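Local coordinates for protein putative LacI-family transcriptional regulator (Bacteroides fragilis, PDB 3GBV) that probably regulates transcription as a LacI-family regulator, sensing a small effector through a periplasmic-binding-protein-like domain, at residues L191-F195 with Y217-K223. Residues are numbered along the deposited sequence; the frame is centred on the assembly and turned at random.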
loop_
_atom_site.group_PDB
_atom_site.type_symbol
_atom_site.label_atom_id
_atom_site.label_comp_id
_atom_site.label_asym_id
_atom_site.label_seq_id
_atom_site.Cartn_x
_atom_site.Cartn_y
_atom_site.Cartn_z
ATOM N N LEU A 191 -6.788 -27.699 -14.878
ATOM C CA LEU A 191 -5.532 -27.633 -14.139
ATOM C C LEU A 191 -4.770 -28.959 -14.159
ATOM O O LEU A 191 -3.561 -28.972 -14.379
ATOM C CB LEU A 191 -5.769 -27.192 -12.687
ATOM C CG LEU A 191 -5.946 -25.709 -12.309
ATOM C CD1 LEU A 191 -4.858 -24.875 -12.969
ATOM C CD2 LEU A 191 -7.300 -25.209 -12.720
ATOM N N ASP A 192 -5.468 -30.071 -13.937
ATOM C CA ASP A 192 -4.807 -31.379 -13.952
ATOM C C ASP A 192 -4.066 -31.603 -15.264
ATOM O O ASP A 192 -2.898 -31.987 -15.265
ATOM C CB ASP A 192 -5.806 -32.524 -13.745
ATOM C CG ASP A 192 -6.384 -32.553 -12.342
ATOM O OD1 ASP A 192 -5.638 -32.267 -11.384
ATOM O OD2 ASP A 192 -7.582 -32.879 -12.197
ATOM N N ASP A 193 -4.743 -31.366 -16.382
ATOM C CA ASP A 193 -4.107 -31.555 -17.677
ATOM C C ASP A 193 -2.906 -30.631 -17.833
ATOM O O ASP A 193 -1.839 -31.068 -18.254
ATOM C CB ASP A 193 -5.109 -31.320 -18.819
ATOM C CG ASP A 193 -6.187 -32.405 -18.889
ATOM O OD1 ASP A 193 -5.839 -33.600 -18.769
ATOM O OD2 ASP A 193 -7.380 -32.073 -19.074
ATOM N N PHE A 194 -3.069 -29.360 -17.469
ATOM C CA PHE A 194 -1.979 -28.396 -17.587
ATOM C C PHE A 194 -0.747 -28.797 -16.788
ATOM O O PHE A 194 0.357 -28.854 -17.325
ATOM C CB PHE A 194 -2.431 -26.999 -17.131
ATOM C CG PHE A 194 -1.310 -25.992 -17.082
ATOM C CD1 PHE A 194 -0.846 -25.394 -18.247
ATOM C CD2 PHE A 194 -0.674 -25.696 -15.877
ATOM C CE1 PHE A 194 0.242 -24.520 -18.216
ATOM C CE2 PHE A 194 0.415 -24.824 -15.835
ATOM C CZ PHE A 194 0.875 -24.234 -17.006
ATOM N N PHE A 195 -0.931 -29.069 -15.503
ATOM C CA PHE A 195 0.197 -29.438 -14.660
ATOM C C PHE A 195 0.776 -30.788 -15.048
ATOM O O PHE A 195 1.931 -31.090 -14.741
ATOM C CB PHE A 195 -0.221 -29.425 -13.194
ATOM C CG PHE A 195 -0.287 -28.047 -12.605
ATOM C CD1 PHE A 195 -1.447 -27.589 -11.992
ATOM C CD2 PHE A 195 0.818 -27.201 -12.669
ATOM C CE1 PHE A 195 -1.509 -26.303 -11.452
ATOM C CE2 PHE A 195 0.766 -25.912 -12.131
ATOM C CZ PHE A 195 -0.400 -25.466 -11.521
ATOM N N TYR A 217 -6.983 -24.820 -5.567
ATOM C CA TYR A 217 -6.722 -26.047 -6.310
ATOM C C TYR A 217 -5.423 -26.652 -5.784
ATOM O O TYR A 217 -5.351 -27.852 -5.511
ATOM C CB TYR A 217 -6.570 -25.767 -7.804
ATOM C CG TYR A 217 -5.979 -26.932 -8.567
ATOM C CD1 TYR A 217 -6.763 -28.037 -8.921
ATOM C CD2 TYR A 217 -4.630 -26.945 -8.912
ATOM C CE1 TYR A 217 -6.210 -29.128 -9.600
ATOM C CE2 TYR A 217 -4.069 -28.028 -9.585
ATOM C CZ TYR A 217 -4.866 -29.114 -9.926
ATOM O OH TYR A 217 -4.313 -30.186 -10.583
ATOM N N LEU A 218 -4.402 -25.806 -5.647
ATOM C CA LEU A 218 -3.092 -26.224 -5.157
ATOM C C LEU A 218 -3.157 -26.701 -3.706
ATOM O O LEU A 218 -2.404 -27.588 -3.302
ATOM C CB LEU A 218 -2.088 -25.066 -5.261
ATOM C CG LEU A 218 -1.680 -24.562 -6.651
ATOM C CD1 LEU A 218 -0.810 -23.314 -6.506
ATOM C CD2 LEU A 218 -0.934 -25.649 -7.405
ATOM N N GLN A 219 -4.063 -26.110 -2.935
ATOM C CA GLN A 219 -4.227 -26.453 -1.532
ATOM C C GLN A 219 -4.841 -27.834 -1.396
ATOM O O GLN A 219 -4.362 -28.661 -0.621
ATOM C CB GLN A 219 -5.133 -25.430 -0.848
ATOM C CG GLN A 219 -5.214 -25.559 0.666
ATOM C CD GLN A 219 -3.953 -25.078 1.371
ATOM O OE1 GLN A 219 -3.872 -25.101 2.600
ATOM N NE2 GLN A 219 -2.964 -24.639 0.596
ATOM N N GLN A 220 -5.898 -28.080 -2.161
ATOM C CA GLN A 220 -6.597 -29.357 -2.115
ATOM C C GLN A 220 -5.758 -30.483 -2.718
ATOM O O GLN A 220 -6.034 -31.658 -2.502
ATOM C CB GLN A 220 -7.934 -29.254 -2.852
ATOM C CG GLN A 220 -9.020 -30.142 -2.258
ATOM C CD GLN A 220 -9.930 -30.762 -3.307
ATOM O OE1 GLN A 220 -10.659 -30.061 -4.017
ATOM N NE2 GLN A 220 -9.888 -32.089 -3.410
ATOM N N ARG A 221 -4.740 -30.125 -3.486
ATOM C CA ARG A 221 -3.874 -31.125 -4.091
ATOM C C ARG A 221 -2.543 -31.106 -3.358
ATOM O O ARG A 221 -1.575 -31.722 -3.790
ATOM C CB ARG A 221 -3.646 -30.818 -5.574
ATOM C CG ARG A 221 -4.879 -30.955 -6.451
ATOM C CD ARG A 221 -5.043 -32.362 -6.998
ATOM N NE ARG A 221 -6.195 -32.461 -7.896
ATOM C CZ ARG A 221 -6.489 -33.539 -8.622
ATOM N NH1 ARG A 221 -5.713 -34.618 -8.561
ATOM N NH2 ARG A 221 -7.562 -33.546 -9.404
ATOM N N ARG A 222 -2.511 -30.390 -2.240
ATOM C CA ARG A 222 -1.305 -30.260 -1.430
ATOM C C ARG A 222 -0.053 -30.103 -2.277
ATOM O O ARG A 222 1.007 -30.635 -1.952
ATOM C CB ARG A 222 -1.169 -31.449 -0.475
ATOM C CG ARG A 222 -2.308 -31.518 0.547
ATOM C CD ARG A 222 -2.214 -32.737 1.439
ATOM N NE ARG A 222 -3.541 -33.223 1.808
ATOM C CZ ARG A 222 -4.226 -32.827 2.873
ATOM N NH1 ARG A 222 -3.719 -31.932 3.711
ATOM N NH2 ARG A 222 -5.433 -33.324 3.093
ATOM N N LYS A 223 -0.192 -29.373 -3.378
ATOM C CA LYS A 223 0.922 -29.092 -4.267
ATOM C C LYS A 223 1.547 -27.823 -3.685
ATOM O O LYS A 223 0.875 -26.805 -3.552
ATOM C CB LYS A 223 0.406 -28.832 -5.685
ATOM C CG LYS A 223 1.463 -28.395 -6.691
ATOM C CD LYS A 223 2.526 -29.468 -6.902
ATOM C CE LYS A 223 3.307 -29.213 -8.184
ATOM N NZ LYS A 223 2.388 -29.174 -9.363
#
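Tyr217 carries most of the evidence for how these two helices meet. Its t rotamer (chi1 166°) sends the ring across the interface, where Leu191 CB sits 3.5 Å from the ring centroid and 14° off the normal, a CH-pi contact over the face. At the ring's rim, Tyr217 OH donates a short hydrogen bond to Asp192 OD1 (2.6 Å). The CA-to-CB bond of Asp192 points sideways, but its m rotamer carries the carboxylate across. Asp192 OD1 also lies over the Arg221 guanidinium face, 3.0 Å from Arg221 NH2; Asp192 OD2, 2.9 Å from this NH2, is the salt bridge's closest approach. Phe195, one helical turn beyond Leu191, lies beside Tyr217 rim to rim, with planes at 8° but centroids 5.9 Å apart, so the rings are nearly parallel without stacking; Phe195 CD1 and Tyr217 CE2 approach to 3.6 Å. Lys223 NZ lies 4.5 Å from the Phe195 centroid, 25° off the normal, which makes a cation-pi contact. The lysine closes a Schellman motif: Arg222, at phi 40°, is the C-prime residue ending helix 212-220, with Lys223 N bonded to Leu218 O (2.8 Å) and Arg222 N to Gln219 O (3.0 Å). Leu218 and Phe226 also touch Phe195, the latter edge-to-face. The contact thus joins two successive helices of the second Rossmann-like lobe, 187-197 and 212-220, with Leu191 reaching strands 137-144 and 173-180 of its sheet.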